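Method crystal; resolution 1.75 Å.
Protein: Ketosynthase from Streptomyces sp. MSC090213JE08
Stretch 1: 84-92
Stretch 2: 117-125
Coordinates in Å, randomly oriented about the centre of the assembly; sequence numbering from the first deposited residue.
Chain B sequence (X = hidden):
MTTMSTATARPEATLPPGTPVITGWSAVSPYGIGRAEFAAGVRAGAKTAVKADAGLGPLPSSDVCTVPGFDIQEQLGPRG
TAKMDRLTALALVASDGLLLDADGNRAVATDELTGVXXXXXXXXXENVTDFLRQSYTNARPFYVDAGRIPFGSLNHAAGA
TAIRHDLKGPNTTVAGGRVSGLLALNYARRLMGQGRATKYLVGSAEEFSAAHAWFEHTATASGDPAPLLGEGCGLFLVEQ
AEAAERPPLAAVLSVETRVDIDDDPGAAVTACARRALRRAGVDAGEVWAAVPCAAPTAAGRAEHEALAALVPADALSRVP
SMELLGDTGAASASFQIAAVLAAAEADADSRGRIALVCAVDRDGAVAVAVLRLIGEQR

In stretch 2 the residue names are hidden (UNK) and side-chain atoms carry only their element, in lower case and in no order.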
# COMPACT_ATOMS: atom_id res chain seq x y z
N MET B 84 -2.58 -18.24 -11.41
CA MET B 84 -3.13 -17.23 -10.52
C MET B 84 -2.82 -17.58 -9.07
O MET B 84 -3.02 -18.71 -8.61
CB MET B 84 -4.65 -17.12 -10.66
CG MET B 84 -5.26 -16.13 -9.69
SD MET B 84 -7.00 -15.91 -9.95
CE MET B 84 -7.01 -15.19 -11.59
N ASP B 85 -2.38 -16.57 -8.33
CA ASP B 85 -2.12 -16.77 -6.91
C ASP B 85 -3.45 -16.85 -6.16
O ASP B 85 -4.47 -16.24 -6.51
CB ASP B 85 -1.25 -15.65 -6.36
CG ASP B 85 -1.92 -14.30 -6.52
OD1 ASP B 85 -2.24 -13.93 -7.66
OD2 ASP B 85 -2.16 -13.64 -5.48
N ARG B 86 -3.41 -17.58 -5.06
CA ARG B 86 -4.57 -17.83 -4.29
C ARG B 86 -5.11 -16.50 -3.72
O ARG B 86 -6.29 -16.34 -3.65
CB ARG B 86 -4.21 -18.85 -3.22
CG ARG B 86 -5.38 -19.31 -2.38
CD ARG B 86 -4.84 -20.41 -1.50
NE ARG B 86 -5.86 -20.97 -0.66
CZ ARG B 86 -6.71 -21.91 -1.04
NH1 ARG B 86 -6.63 -22.43 -2.26
NH2 ARG B 86 -7.65 -22.33 -0.20
N LEU B 87 -4.22 -15.56 -3.37
CA LEU B 87 -4.63 -14.31 -2.77
C LEU B 87 -5.55 -13.59 -3.74
O LEU B 87 -6.71 -13.25 -3.42
CB LEU B 87 -3.41 -13.46 -2.43
CG LEU B 87 -3.74 -12.05 -1.95
CD1 LEU B 87 -4.52 -12.11 -0.64
CD2 LEU B 87 -2.47 -11.24 -1.80
N THR B 88 -5.07 -13.47 -4.98
CA THR B 88 -5.86 -12.84 -6.00
C THR B 88 -7.16 -13.59 -6.18
O THR B 88 -8.23 -12.94 -6.32
CB THR B 88 -5.12 -12.73 -7.33
OG1 THR B 88 -4.05 -11.80 -7.23
CG2 THR B 88 -6.05 -12.29 -8.45
N ALA B 89 -7.09 -14.91 -6.22
CA ALA B 89 -8.29 -15.71 -6.46
C ALA B 89 -9.32 -15.44 -5.36
O ALA B 89 -10.50 -15.27 -5.64
CB ALA B 89 -7.95 -17.17 -6.52
N LEU B 90 -8.85 -15.39 -4.12
CA LEU B 90 -9.79 -15.16 -3.04
C LEU B 90 -10.48 -13.81 -3.17
O LEU B 90 -11.69 -13.68 -2.87
CB LEU B 90 -9.03 -15.21 -1.72
CG LEU B 90 -8.56 -16.59 -1.32
CD1 LEU B 90 -7.54 -16.42 -0.23
CD2 LEU B 90 -9.70 -17.48 -0.90
N ALA B 91 -9.69 -12.78 -3.50
CA ALA B 91 -10.18 -11.44 -3.68
C ALA B 91 -11.21 -11.44 -4.81
O ALA B 91 -12.26 -10.77 -4.70
CB ALA B 91 -9.08 -10.47 -4.01
N LEU B 92 -10.90 -12.17 -5.88
CA LEU B 92 -11.81 -12.12 -7.07
C LEU B 92 -13.14 -12.77 -6.73
O LEU B 92 -14.18 -12.21 -7.10
CB LEU B 92 -11.19 -12.78 -8.30
CG LEU B 92 -9.97 -12.06 -8.87
CD1 LEU B 92 -9.45 -12.76 -10.12
CD2 LEU B 92 -10.24 -10.62 -9.15
N UNK B 117 -10.06 -0.56 -2.56
CA UNK B 117 -8.86 -0.60 -1.70
C UNK B 117 -8.85 -1.92 -0.93
O UNK B 117 -9.82 -2.28 -0.27
c UNK B 117 -7.48 0.54 0.06
c UNK B 117 -8.76 0.62 -0.77
c UNK B 117 -9.97 0.82 0.12
N UNK B 118 -7.72 -2.67 -1.06
CA UNK B 118 -7.54 -3.93 -0.46
C UNK B 118 -6.36 -3.88 0.52
O UNK B 118 -5.32 -3.39 0.16
c UNK B 118 -6.79 -7.36 -2.15
c UNK B 118 -7.30 -6.43 -1.05
c UNK B 118 -8.69 -6.87 -0.62
c UNK B 118 -7.26 -4.98 -1.53
N UNK B 119 -6.58 -4.37 1.74
CA UNK B 119 -5.47 -4.55 2.70
C UNK B 119 -4.85 -5.95 2.60
O UNK B 119 -5.51 -6.99 2.39
N UNK B 120 -3.53 -5.98 2.79
CA UNK B 120 -2.75 -7.21 2.70
C UNK B 120 -1.72 -7.17 3.83
O UNK B 120 -1.62 -6.15 4.49
c UNK B 120 -0.15 -6.28 -0.11
c UNK B 120 -2.03 -7.33 1.34
c UNK B 120 -3.05 -7.49 0.23
c UNK B 120 -1.08 -6.15 1.11
N UNK B 121 -1.01 -8.28 3.99
CA UNK B 121 0.17 -8.38 4.86
C UNK B 121 1.40 -8.17 3.98
O UNK B 121 2.14 -7.17 4.07
o UNK B 121 -0.98 -9.88 6.40
c UNK B 121 1.39 -9.82 6.52
c UNK B 121 0.19 -9.70 5.61
N UNK B 122 1.58 -9.09 3.04
CA UNK B 122 2.71 -8.99 2.18
C UNK B 122 2.41 -9.73 0.89
O UNK B 122 3.30 -10.28 0.25
c UNK B 122 3.93 -9.61 2.87
c UNK B 122 5.25 -9.24 2.26
s UNK B 122 5.39 -7.51 1.89
c UNK B 122 6.99 -7.47 1.07
N UNK B 123 1.16 -9.64 0.43
CA UNK B 123 0.79 -10.24 -0.85
C UNK B 123 0.89 -11.76 -0.84
O UNK B 123 0.68 -12.46 0.17
N UNK B 124 1.15 -12.33 -2.03
CA UNK B 124 1.27 -13.75 -2.15
C UNK B 124 2.71 -14.11 -1.82
O UNK B 124 3.61 -13.95 -2.65
o UNK B 124 1.16 -15.68 -3.54
c UNK B 124 0.94 -14.28 -3.52
N UNK B 125 2.95 -14.53 -0.59
CA UNK B 125 4.29 -15.02 -0.29
C UNK B 125 4.54 -16.33 -1.03
O UNK B 125 5.68 -16.67 -1.25
c UNK B 125 4.12 -14.12 3.44
c UNK B 125 5.81 -13.23 1.76
c UNK B 125 4.44 -15.22 1.20
c UNK B 125 4.47 -13.91 1.96
O HOH W 1 -0.74 -18.34 -4.14

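Position 117 carries three side-chain carbons, one bonded to CA and bearing the other two. A fork at the first carbon with two single-atom arms is valine; the side chain of Val 117 comes no nearer than 11.6 Å, CB to Ala 91 CB, and takes no part in the contact.

Position 118 has four carbons forked at the second, the pattern of leucine. Its CA-to-CB bond points toward stretch 1, and Leu 118 CD2 lies 4.3 Å from Ala 91 CB.

Position 119 has no side-chain atom and is therefore Gly 119, the last strand residue.

At position 120 four carbons fork at the first, and one arm is two carbons long, which identifies isoleucine. The single-carbon arm is the one that meets stretch 1: CG2 of Ile 120 sits 4.3 Å from Leu 87 CD2.

Position 121 shows one carbon bearing an oxygen and a carbon, hence threonine. Thr 121 is out of reach of stretch 1, and its hydroxyl is hydrogen-bonded elsewhere in the structure.

Position 122 is an unbranched run of two carbons, a sulfur and a carbon: methionine. The CA-to-CB bond of Met 122 points away, and the side chain makes no contact.

Position 123 again lacks a side chain. Its phi of 66° with psi of -152° favours glycine, and the backbone of Gly 123 is approached closely, its C lying 3.5 Å from Leu 87 CD2.

Position 124 has one carbon followed by one oxygen, which is serine. The bond from CA to CB points toward stretch 1, and Ser 124 OG lies 3.7 Å from Asp 85 CB. This hydroxyl also caps a backbone N just past the stretch.

Position 125 repeats the four carbons forked at the second; Leu 125 is out of reach.

The contact is chiefly one of packing, burying 235 Å² over both sides with no direct hydrogen bond across it. Leu 87 contributes most, 71 Å², because its CD2 reaches both Ile 120 CG2 and the backbone at Gly 123 and Ser 124. One helical turn later, Ala 91 meets Leu 118. Asp 85 anchors the helix start: its OD2 accepts from Thr 88 N at 3.0 Å (153°), and its OD1 from Thr 88 OG1 at 2.8 Å. Water 1 adds a polar link, accepting from Arg 86 N at 2.9 Å and donating weakly to Ser 124 OG at 3.3 Å.

Stretch 2 117-125: VLGITMGSL
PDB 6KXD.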